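Local atomic coordinates of probable glutathione S-transferase (Pseudomonas aeruginosa, PDB entry 6JWK), a protein that probably isomerises maleylpyruvate with the help of glutathione, as a zeta-class member of the glutathione S-transferase superfamily. Residues Met1-Phe6 and Leu52-Ala58; Ala18-Leu24 and Gln77-Leu82; Leu139-Glu143 and Leu181-Leu187. One frame throughout, in Å; residues are numbered along the deposited sequence.

Interaction 1. Residues Met1-Phe6 and Leu52-Ala58; sequences MQLYSF and LPTLVDA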
loop_
_atom_site.group_PDB
_atom_site.type_symbol
_atom_site.label_atom_id
_atom_site.label_comp_id
_atom_site.label_asym_id
_atom_site.label_seq_id
_atom_site.Cartn_x
_atom_site.Cartn_y
_atom_site.Cartn_z
ATOM N N MET B 1 18.470 -3.549 16.707
ATOM C CA MET B 1 17.295 -3.972 15.907
ATOM C C MET B 1 17.644 -5.190 15.064
ATOM O O MET B 1 18.772 -5.314 14.645
ATOM C CB MET B 1 16.840 -2.861 14.964
ATOM C CG MET B 1 16.553 -1.604 15.704
ATOM S SD MET B 1 15.198 -0.690 14.952
ATOM C CE MET B 1 15.038 0.625 16.165
ATOM N N GLN B 2 16.641 -5.998 14.769
ATOM C CA GLN B 2 16.778 -7.199 13.950
ATOM C C GLN B 2 15.666 -7.137 12.910
ATOM O O GLN B 2 14.605 -6.571 13.189
ATOM C CB GLN B 2 16.704 -8.436 14.843
ATOM C CG GLN B 2 17.642 -8.380 16.034
ATOM C CD GLN B 2 17.420 -9.571 16.924
ATOM O OE1 GLN B 2 18.375 -10.242 17.304
ATOM N NE2 GLN B 2 16.161 -9.865 17.232
ATOM N N LEU B 3 15.933 -7.639 11.724
ATOM C CA LEU B 3 14.916 -7.779 10.670
ATOM C C LEU B 3 14.827 -9.239 10.297
ATOM O O LEU B 3 15.814 -9.736 9.723
ATOM C CB LEU B 3 15.271 -6.984 9.413
ATOM C CG LEU B 3 14.168 -7.126 8.376
ATOM C CD1 LEU B 3 13.209 -5.961 8.506
ATOM C CD2 LEU B 3 14.711 -7.299 6.979
ATOM N N TYR B 4 13.661 -9.835 10.539
ATOM C CA TYR B 4 13.349 -11.240 10.240
ATOM C C TYR B 4 12.933 -11.252 8.769
ATOM O O TYR B 4 11.965 -10.585 8.401
ATOM C CB TYR B 4 12.359 -11.787 11.281
ATOM C CG TYR B 4 12.996 -11.922 12.642
ATOM C CD1 TYR B 4 13.141 -10.819 13.479
ATOM C CD2 TYR B 4 13.599 -13.120 13.031
ATOM C CE1 TYR B 4 13.817 -10.917 14.686
ATOM C CE2 TYR B 4 14.281 -13.234 14.237
ATOM C CZ TYR B 4 14.368 -12.130 15.071
ATOM O OH TYR B 4 15.050 -12.201 16.242
ATOM N N SER B 5 13.718 -11.945 7.948
ATOM C CA SER B 5 13.699 -11.879 6.470
ATOM C C SER B 5 13.662 -13.305 5.930
ATOM O O SER B 5 14.256 -14.166 6.544
ATOM C CB SER B 5 14.926 -11.123 5.990
ATOM O OG SER B 5 15.291 -11.469 4.639
ATOM N N PHE B 6 12.993 -13.545 4.817
ATOM C CA PHE B 6 13.190 -14.752 3.974
ATOM C C PHE B 6 13.813 -14.289 2.650
ATOM O O PHE B 6 13.373 -13.215 2.066
ATOM C CB PHE B 6 11.855 -15.501 3.829
ATOM C CG PHE B 6 11.862 -16.640 2.838
ATOM C CD1 PHE B 6 12.603 -17.796 3.087
ATOM C CD2 PHE B 6 11.103 -16.579 1.674
ATOM C CE1 PHE B 6 12.592 -18.858 2.184
ATOM C CE2 PHE B 6 11.120 -17.623 0.756
ATOM C CZ PHE B 6 11.851 -18.767 1.020
ATOM N N LEU B 52 6.297 -11.916 6.817
ATOM C CA LEU B 52 7.641 -11.286 6.789
ATOM C C LEU B 52 7.571 -10.050 5.898
ATOM O O LEU B 52 6.645 -9.904 5.124
ATOM C CB LEU B 52 8.662 -12.305 6.273
ATOM C CG LEU B 52 8.861 -13.560 7.127
ATOM C CD1 LEU B 52 9.838 -14.515 6.442
ATOM C CD2 LEU B 52 9.339 -13.225 8.540
ATOM N N PRO B 53 8.503 -9.090 6.008
ATOM C CA PRO B 53 9.518 -9.114 7.060
ATOM C C PRO B 53 8.957 -8.629 8.415
ATOM O O PRO B 53 7.913 -8.040 8.430
ATOM C CB PRO B 53 10.560 -8.148 6.526
ATOM C CG PRO B 53 9.733 -7.117 5.773
ATOM C CD PRO B 53 8.549 -7.865 5.193
ATOM N N THR B 54 9.712 -8.785 9.500
ATOM C CA THR B 54 9.376 -8.170 10.792
ATOM C C THR B 54 10.598 -7.439 11.300
ATOM O O THR B 54 11.603 -8.122 11.565
ATOM C CB THR B 54 8.887 -9.223 11.811
ATOM O OG1 THR B 54 7.848 -9.979 11.201
ATOM C CG2 THR B 54 8.341 -8.612 13.080
ATOM N N LEU B 55 10.491 -6.134 11.511
ATOM C CA LEU B 55 11.553 -5.377 12.197
ATOM C C LEU B 55 11.304 -5.502 13.697
ATOM O O LEU B 55 10.136 -5.335 14.092
ATOM C CB LEU B 55 11.514 -3.921 11.754
ATOM C CG LEU B 55 12.625 -3.077 12.372
ATOM C CD1 LEU B 55 13.933 -3.343 11.666
ATOM C CD2 LEU B 55 12.267 -1.605 12.352
ATOM N N VAL B 56 12.322 -5.841 14.488
ATOM C CA VAL B 56 12.187 -6.007 15.968
ATOM C C VAL B 56 13.188 -5.050 16.619
ATOM O O VAL B 56 14.389 -5.256 16.391
ATOM C CB VAL B 56 12.397 -7.471 16.399
ATOM C CG1 VAL B 56 12.362 -7.650 17.919
ATOM C CG2 VAL B 56 11.393 -8.417 15.761
ATOM N N ASP B 57 12.716 -4.023 17.351
ATOM C CA ASP B 57 13.595 -2.955 17.920
ATOM C C ASP B 57 14.244 -3.386 19.243
ATOM O O ASP B 57 13.963 -4.513 19.720
ATOM C CB ASP B 57 12.868 -1.637 18.168
ATOM C CG ASP B 57 11.876 -1.635 19.325
ATOM O OD1 ASP B 57 11.836 -2.618 20.128
ATOM O OD2 ASP B 57 11.121 -0.655 19.399
ATOM N N ALA B 58 15.093 -2.503 19.782
ATOM C CA ALA B 58 15.750 -2.596 21.108
ATOM C C ALA B 58 14.834 -3.294 22.123
ATOM O O ALA B 58 15.201 -4.373 22.627
ATOM C CB ALA B 58 16.116 -1.198 21.550
#

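Interaction 2. Residues Ala18-Leu24 and Gln77-Leu82; sequences ALALKGL and QPEPRL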
loop_
_atom_site.group_PDB
_atom_site.type_symbol
_atom_site.label_atom_id
_atom_site.label_comp_id
_atom_site.label_asym_id
_atom_site.label_seq_id
_atom_site.Cartn_x
_atom_site.Cartn_y
_atom_site.Cartn_z
ATOM N N ALA B 18 16.466 -1.108 2.010
ATOM C CA ALA B 18 16.399 0.098 2.872
ATOM C C ALA B 18 17.519 0.039 3.915
ATOM O O ALA B 18 18.263 1.062 4.148
ATOM C CB ALA B 18 15.050 0.196 3.545
ATOM N N LEU B 19 17.624 -1.082 4.634
ATOM C CA LEU B 19 18.702 -1.214 5.647
ATOM C C LEU B 19 20.085 -1.037 4.991
ATOM O O LEU B 19 20.944 -0.398 5.614
ATOM C CB LEU B 19 18.571 -2.566 6.370
ATOM C CG LEU B 19 17.337 -2.667 7.258
ATOM C CD1 LEU B 19 17.090 -4.114 7.707
ATOM C CD2 LEU B 19 17.460 -1.765 8.488
ATOM N N ALA B 20 20.327 -1.635 3.831
ATOM C CA ALA B 20 21.630 -1.561 3.129
ATOM C C ALA B 20 21.900 -0.101 2.777
ATOM O O ALA B 20 22.999 0.355 3.090
ATOM C CB ALA B 20 21.687 -2.468 1.931
ATOM N N LEU B 21 20.909 0.651 2.283
ATOM C CA LEU B 21 21.120 2.082 1.957
ATOM C C LEU B 21 21.479 2.886 3.218
ATOM O O LEU B 21 22.262 3.854 3.118
ATOM C CB LEU B 21 19.871 2.636 1.262
ATOM C CG LEU B 21 19.634 2.092 -0.138
ATOM C CD1 LEU B 21 18.258 2.531 -0.639
ATOM C CD2 LEU B 21 20.738 2.585 -1.081
ATOM N N LYS B 22 20.940 2.508 4.374
ATOM C CA LYS B 22 21.230 3.210 5.644
ATOM C C LYS B 22 22.605 2.787 6.185
ATOM O O LYS B 22 23.095 3.505 7.027
ATOM C CB LYS B 22 20.174 2.873 6.707
ATOM C CG LYS B 22 18.781 3.410 6.407
ATOM C CD LYS B 22 18.671 4.899 6.538
ATOM C CE LYS B 22 17.241 5.394 6.646
ATOM N NZ LYS B 22 17.191 6.853 6.353
ATOM N N GLY B 23 23.136 1.632 5.777
ATOM C CA GLY B 23 24.361 1.012 6.325
ATOM C C GLY B 23 24.093 0.279 7.630
ATOM O O GLY B 23 25.001 0.220 8.466
ATOM N N LEU B 24 22.894 -0.292 7.796
ATOM C CA LEU B 24 22.452 -1.057 8.999
ATOM C C LEU B 24 22.179 -2.528 8.643
ATOM O O LEU B 24 21.323 -3.146 9.302
ATOM C CB LEU B 24 21.151 -0.413 9.516
ATOM C CG LEU B 24 21.213 1.056 9.925
ATOM C CD1 LEU B 24 19.823 1.601 10.155
ATOM C CD2 LEU B 24 22.063 1.251 11.165
ATOM N N GLN B 77 17.364 6.694 11.736
ATOM C CA GLN B 77 18.614 7.299 11.173
ATOM C C GLN B 77 18.224 8.094 9.941
ATOM O O GLN B 77 18.074 7.552 8.834
ATOM C CB GLN B 77 19.628 6.227 10.791
ATOM C CG GLN B 77 20.947 6.790 10.281
ATOM C CD GLN B 77 21.775 5.666 9.714
ATOM O OE1 GLN B 77 22.063 4.709 10.417
ATOM N NE2 GLN B 77 22.080 5.719 8.420
ATOM N N PRO B 78 17.973 9.390 10.125
ATOM C CA PRO B 78 17.449 10.222 9.056
ATOM C C PRO B 78 18.249 10.184 7.744
ATOM O O PRO B 78 17.615 10.181 6.712
ATOM C CB PRO B 78 17.497 11.615 9.707
ATOM C CG PRO B 78 17.255 11.321 11.172
ATOM C CD PRO B 78 18.107 10.100 11.410
ATOM N N GLU B 79 19.585 10.218 7.813
ATOM C CA GLU B 79 20.485 10.299 6.626
ATOM C C GLU B 79 21.055 8.923 6.313
ATOM O O GLU B 79 21.392 8.181 7.232
ATOM C CB GLU B 79 21.638 11.272 6.888
ATOM C CG GLU B 79 21.206 12.718 6.924
ATOM C CD GLU B 79 20.622 13.205 5.616
ATOM O OE1 GLU B 79 21.107 12.780 4.551
ATOM O OE2 GLU B 79 19.652 13.963 5.660
ATOM N N PRO B 80 21.129 8.485 5.035
ATOM C CA PRO B 80 20.461 9.147 3.911
ATOM C C PRO B 80 18.943 8.824 3.861
ATOM O O PRO B 80 18.521 7.758 4.294
ATOM C CB PRO B 80 21.187 8.548 2.715
ATOM C CG PRO B 80 21.434 7.111 3.163
ATOM C CD PRO B 80 21.822 7.252 4.628
ATOM N N ARG B 81 18.139 9.780 3.395
ATOM C CA ARG B 81 16.681 9.792 3.601
ATOM C C ARG B 81 16.023 8.857 2.582
ATOM O O ARG B 81 16.341 8.934 1.431
ATOM C CB ARG B 81 16.176 11.230 3.533
ATOM C CG ARG B 81 14.820 11.387 4.190
ATOM C CD ARG B 81 14.404 12.827 4.309
ATOM N NE ARG B 81 15.177 13.406 5.393
ATOM C CZ ARG B 81 14.924 13.241 6.683
ATOM N NH1 ARG B 81 15.723 13.817 7.569
ATOM N NH2 ARG B 81 13.888 12.519 7.084
ATOM N N LEU B 82 15.120 7.966 2.974
ATOM C CA LEU B 82 14.488 7.050 1.975
ATOM C C LEU B 82 13.198 7.669 1.443
ATOM O O LEU B 82 12.715 7.248 0.388
ATOM C CB LEU B 82 14.234 5.673 2.600
ATOM C CG LEU B 82 15.495 4.949 3.068
ATOM C CD1 LEU B 82 15.150 3.657 3.755
ATOM C CD2 LEU B 82 16.456 4.690 1.931
#

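Interaction 3. Residues Leu139-Glu143 and Leu181-Leu187; sequences LAAAE and LAPYPAL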
loop_
_atom_site.group_PDB
_atom_site.type_symbol
_atom_site.label_atom_id
_atom_site.label_comp_id
_atom_site.label_asym_id
_atom_site.label_seq_id
_atom_site.Cartn_x
_atom_site.Cartn_y
_atom_site.Cartn_z
ATOM N N LEU B 139 3.212 -1.833 -14.535
ATOM C CA LEU B 139 4.548 -1.330 -14.958
ATOM C C LEU B 139 4.392 -0.299 -16.083
ATOM O O LEU B 139 5.209 0.613 -16.129
ATOM C CB LEU B 139 5.455 -2.494 -15.367
ATOM C CG LEU B 139 5.904 -3.424 -14.251
ATOM C CD1 LEU B 139 7.012 -4.324 -14.742
ATOM C CD2 LEU B 139 6.329 -2.685 -13.004
ATOM N N ALA B 140 3.350 -0.373 -16.929
ATOM C CA ALA B 140 3.133 0.689 -17.929
ATOM C C ALA B 140 2.906 2.024 -17.215
ATOM O O ALA B 140 3.434 3.060 -17.663
ATOM C CB ALA B 140 1.960 0.344 -18.821
ATOM N N ALA B 141 2.142 2.005 -16.123
ATOM C CA ALA B 141 1.840 3.232 -15.353
ATOM C C ALA B 141 3.117 3.663 -14.625
ATOM O O ALA B 141 3.382 4.856 -14.602
ATOM C CB ALA B 141 0.664 2.995 -14.396
ATOM N N ALA B 142 3.912 2.715 -14.118
ATOM C CA ALA B 142 5.156 2.991 -13.344
ATOM C C ALA B 142 6.185 3.668 -14.265
ATOM O O ALA B 142 6.785 4.635 -13.869
ATOM C CB ALA B 142 5.714 1.706 -12.760
ATOM N N GLU B 143 6.326 3.161 -15.483
ATOM C CA GLU B 143 7.262 3.711 -16.524
ATOM C C GLU B 143 6.878 5.179 -16.724
ATOM O O GLU B 143 7.755 6.031 -16.690
ATOM C CB GLU B 143 7.147 2.854 -17.794
ATOM C CG GLU B 143 7.933 3.369 -18.994
ATOM C CD GLU B 143 9.411 3.005 -18.994
ATOM O OE1 GLU B 143 9.839 2.293 -18.017
ATOM O OE2 GLU B 143 10.161 3.443 -19.942
ATOM N N LEU B 181 9.489 -7.398 -20.372
ATOM C CA LEU B 181 9.922 -6.139 -19.725
ATOM C C LEU B 181 10.442 -5.133 -20.770
ATOM O O LEU B 181 10.717 -3.969 -20.403
ATOM C CB LEU B 181 10.986 -6.506 -18.692
ATOM C CG LEU B 181 10.493 -7.415 -17.559
ATOM C CD1 LEU B 181 11.567 -7.572 -16.509
ATOM C CD2 LEU B 181 9.217 -6.881 -16.938
ATOM N N ALA B 182 10.469 -5.510 -22.042
ATOM C CA ALA B 182 10.857 -4.627 -23.177
ATOM C C ALA B 182 10.067 -3.325 -23.177
ATOM O O ALA B 182 10.632 -2.284 -23.489
ATOM C CB ALA B 182 10.734 -5.346 -24.506
ATOM N N PRO B 183 8.745 -3.276 -22.882
ATOM C CA PRO B 183 8.034 -1.996 -22.868
ATOM C C PRO B 183 8.418 -1.013 -21.740
ATOM O O PRO B 183 7.953 0.122 -21.767
ATOM C CB PRO B 183 6.545 -2.358 -22.792
ATOM C CG PRO B 183 6.513 -3.847 -23.155
ATOM C CD PRO B 183 7.854 -4.424 -22.709
ATOM N N TYR B 184 9.344 -1.365 -20.836
ATOM C CA TYR B 184 9.693 -0.460 -19.700
ATOM C C TYR B 184 11.194 -0.130 -19.710
ATOM O O TYR B 184 11.926 -0.393 -18.724
ATOM C CB TYR B 184 9.184 -1.086 -18.395
ATOM C CG TYR B 184 7.900 -1.865 -18.560
ATOM C CD1 TYR B 184 6.699 -1.234 -18.869
ATOM C CD2 TYR B 184 7.913 -3.260 -18.545
ATOM C CE1 TYR B 184 5.537 -1.959 -19.125
ATOM C CE2 TYR B 184 6.757 -3.994 -18.762
ATOM C CZ TYR B 184 5.565 -3.342 -19.034
ATOM O OH TYR B 184 4.472 -4.112 -19.323
ATOM N N PRO B 185 11.723 0.553 -20.763
ATOM C CA PRO B 185 13.167 0.824 -20.809
ATOM C C PRO B 185 13.651 1.727 -19.663
ATOM O O PRO B 185 14.725 1.482 -19.111
ATOM C CB PRO B 185 13.399 1.423 -22.221
ATOM C CG PRO B 185 12.037 2.044 -22.562
ATOM C CD PRO B 185 11.013 1.082 -21.951
ATOM N N ALA B 186 12.867 2.720 -19.243
ATOM C CA ALA B 186 13.307 3.592 -18.136
ATOM C C ALA B 186 13.332 2.729 -16.851
ATOM O O ALA B 186 14.273 2.902 -16.030
ATOM C CB ALA B 186 12.458 4.861 -18.008
ATOM N N LEU B 187 12.361 1.835 -16.644
ATOM C CA LEU B 187 12.376 0.992 -15.408
ATOM C C LEU B 187 13.625 0.091 -15.433
ATOM O O LEU B 187 14.342 0.018 -14.396
ATOM C CB LEU B 187 11.101 0.144 -15.280
ATOM C CG LEU B 187 9.757 0.863 -15.094
ATOM C CD1 LEU B 187 8.658 -0.166 -14.834
ATOM C CD2 LEU B 187 9.787 1.910 -13.978
#

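Interaction 1. Residues Met1-Phe6 and Leu52-Ala58
Strands 2-5 and 54-56 run antiparallel, 4.7 Å apart at 159°, and two hydrogen-bonded pairs, Gln2 with Val56 and Tyr4 with Thr54, enclose the non-hydrogen-bonded pair Leu3 with Leu55. Each hydrogen-bonded pair is closed by two N-H...O bonds; the shortest is Val56 N to Gln2 O (2.7 Å) and the longest Thr54 N to Tyr4 O (3.1 Å). On the face bearing Tyr4 and Val56, the phenol ring reaches diagonally along the ladder and CE1 meets Val56 CG2 at 3.6 Å, while Thr54 O lies in plane at the ring edge. On the other face, Leu3 CD1 and Leu55 CD1 approach to 4.2 Å; both residues hold CG anti to the backbone N, which brings these branches together. Leu3 also lies alongside Pro53, whose preceding peptide is cis, the cis-proline hallmark of thioredoxin-like folds. Beyond the ladder, Met1 SD touches Leu55 CD2 (4.0 Å). The pair is central in the four-stranded thioredoxin-like sheet: strand 28-30 flanks 2-5, and strand 62-63 flanks 54-56. Helix 10-22 packs on Leu3 through Val15, and helix 66-76 on Leu55 through Ile69 and Tyr72.

Interaction 2. Residues Ala18-Leu24 and Gln77-Leu82
Lys22 NZ is gripped by two backbone carbonyls of the segment 77-82, lying 2.6 Å from Pro80 O and 2.7 Å from Gln77 O. The two are approached differently: the ammonium sits almost in line with the backbone C=O of Gln77 but stands above the plane of the backbone carbonyl of Pro80. A bend at chi2 (-71°) turns the lysine chain off the end of helix 10-22, and the nearly straight remainder carries the nitrogen into the curve of the loop. Asp74 of helix 66-76 adds a salt bridge through OD1, and the same oxygen accepts a bond from Leu82 N, so one carboxylate steadies both the lysine and the chain around it.

Gln77 returns the grip. Its NE2 donates to Lys22 O (2.8 Å), meeting a lone pair in the carbonyl plane, and to Glu79 O (2.8 Å), with both acceptors near the amide plane; this fixes the rotation of the amide. Its OE1 faces Leu24 CD2. The Gln77 amide thus bonds a carbonyl at the C-terminal end of the helix, next to the Schellman motif at Gly23. Beside this polar cluster, Leu82 lies against the helix with both branches: CD1 presses on Ala18 CB at a tight 3.5 Å, and CD2 on Leu21 CD1 at 3.8 Å.

The chemistry implies that a largely buried lysine is paid for by carbonyl dipoles and a carboxylate together, which would favour its charged form and tie the loop between helices 66-76 and 87-103 to the C-terminal end of helix 10-22.

Interaction 3. Residues Leu139-Glu143 and Leu181-Leu187
Glu143 of helix 124-149 reaches across to the N-terminal end of helix 185-195, where its carboxylate takes the first two N-H groups of that helix, those of Ala186 and Leu187, within the all-helical C-terminal domain of the glutathione S-transferase fold. Tyr184 occupies the N-cap position, yet it is this glutamate from another helix that meets the amides: Ala186 N bonds OE2 and Leu187 N bonds OE1, each at 2.9 Å. Both oxygens are approached on the syn side, the first bond at 161° and the second less straight at 149°. CG stands anti to the backbone N (chi1 174°), and a turn at chi2 then swings the carboxylate over the helix start. The positive end of the helix dipole would probably stabilise its negative charge, and Pro185, which has no N-H to offer, brings CD to 3.2 Å from OE2.

The tightly packed part lies on the inner side. Leu139 CB rests squarely over one face of the Tyr184 ring, 3.7 Å from its centroid, as a CH-pi contact, while Pro183 CB covers the opposite face toward the rim. From the same leucine, CD1 reaches Leu181 CD2 and CD2 reaches Leu187 CD1; Leu187 CD1 also touches Ala142 CB. Leu171 and Leu167 of helix 162-176 continue this apolar layer behind Leu139 and Leu187 respectively.

Toward solvent the contact is looser. Pro183 gives up only a small area to the other segment, and Pro185, though exposed, touches it closely only through CD. Ala140 is exposed as well; its backbone N comes to 3.5 Å from Tyr184 CE1, obliquely to the ring, while its methyl stays further off, with Ala140 CB 4.3 Å from Tyr184 CE1.

Two of the contacts belong to the thioredoxin-like part and the third to the helical domain, so each organises its own part of the fold. Interactions 1 and 2 cross along the chain, since their segments alternate, and strand 2-5 leads directly to helix 10-22; their centres are 15 Å apart and they touch where Leu3 CB meets Leu19 CD1 at 3.8 Å. Together they join the sheet of the thioredoxin-like domain to a helix lying on it and to the loop that leads on to helix 87-103. Interaction 3 comes later in sequence, its centre about 31 Å from that of interaction 1 and 27 Å from that of interaction 2. Interactions 1 and 3 lie on opposite sides of the chain's centre.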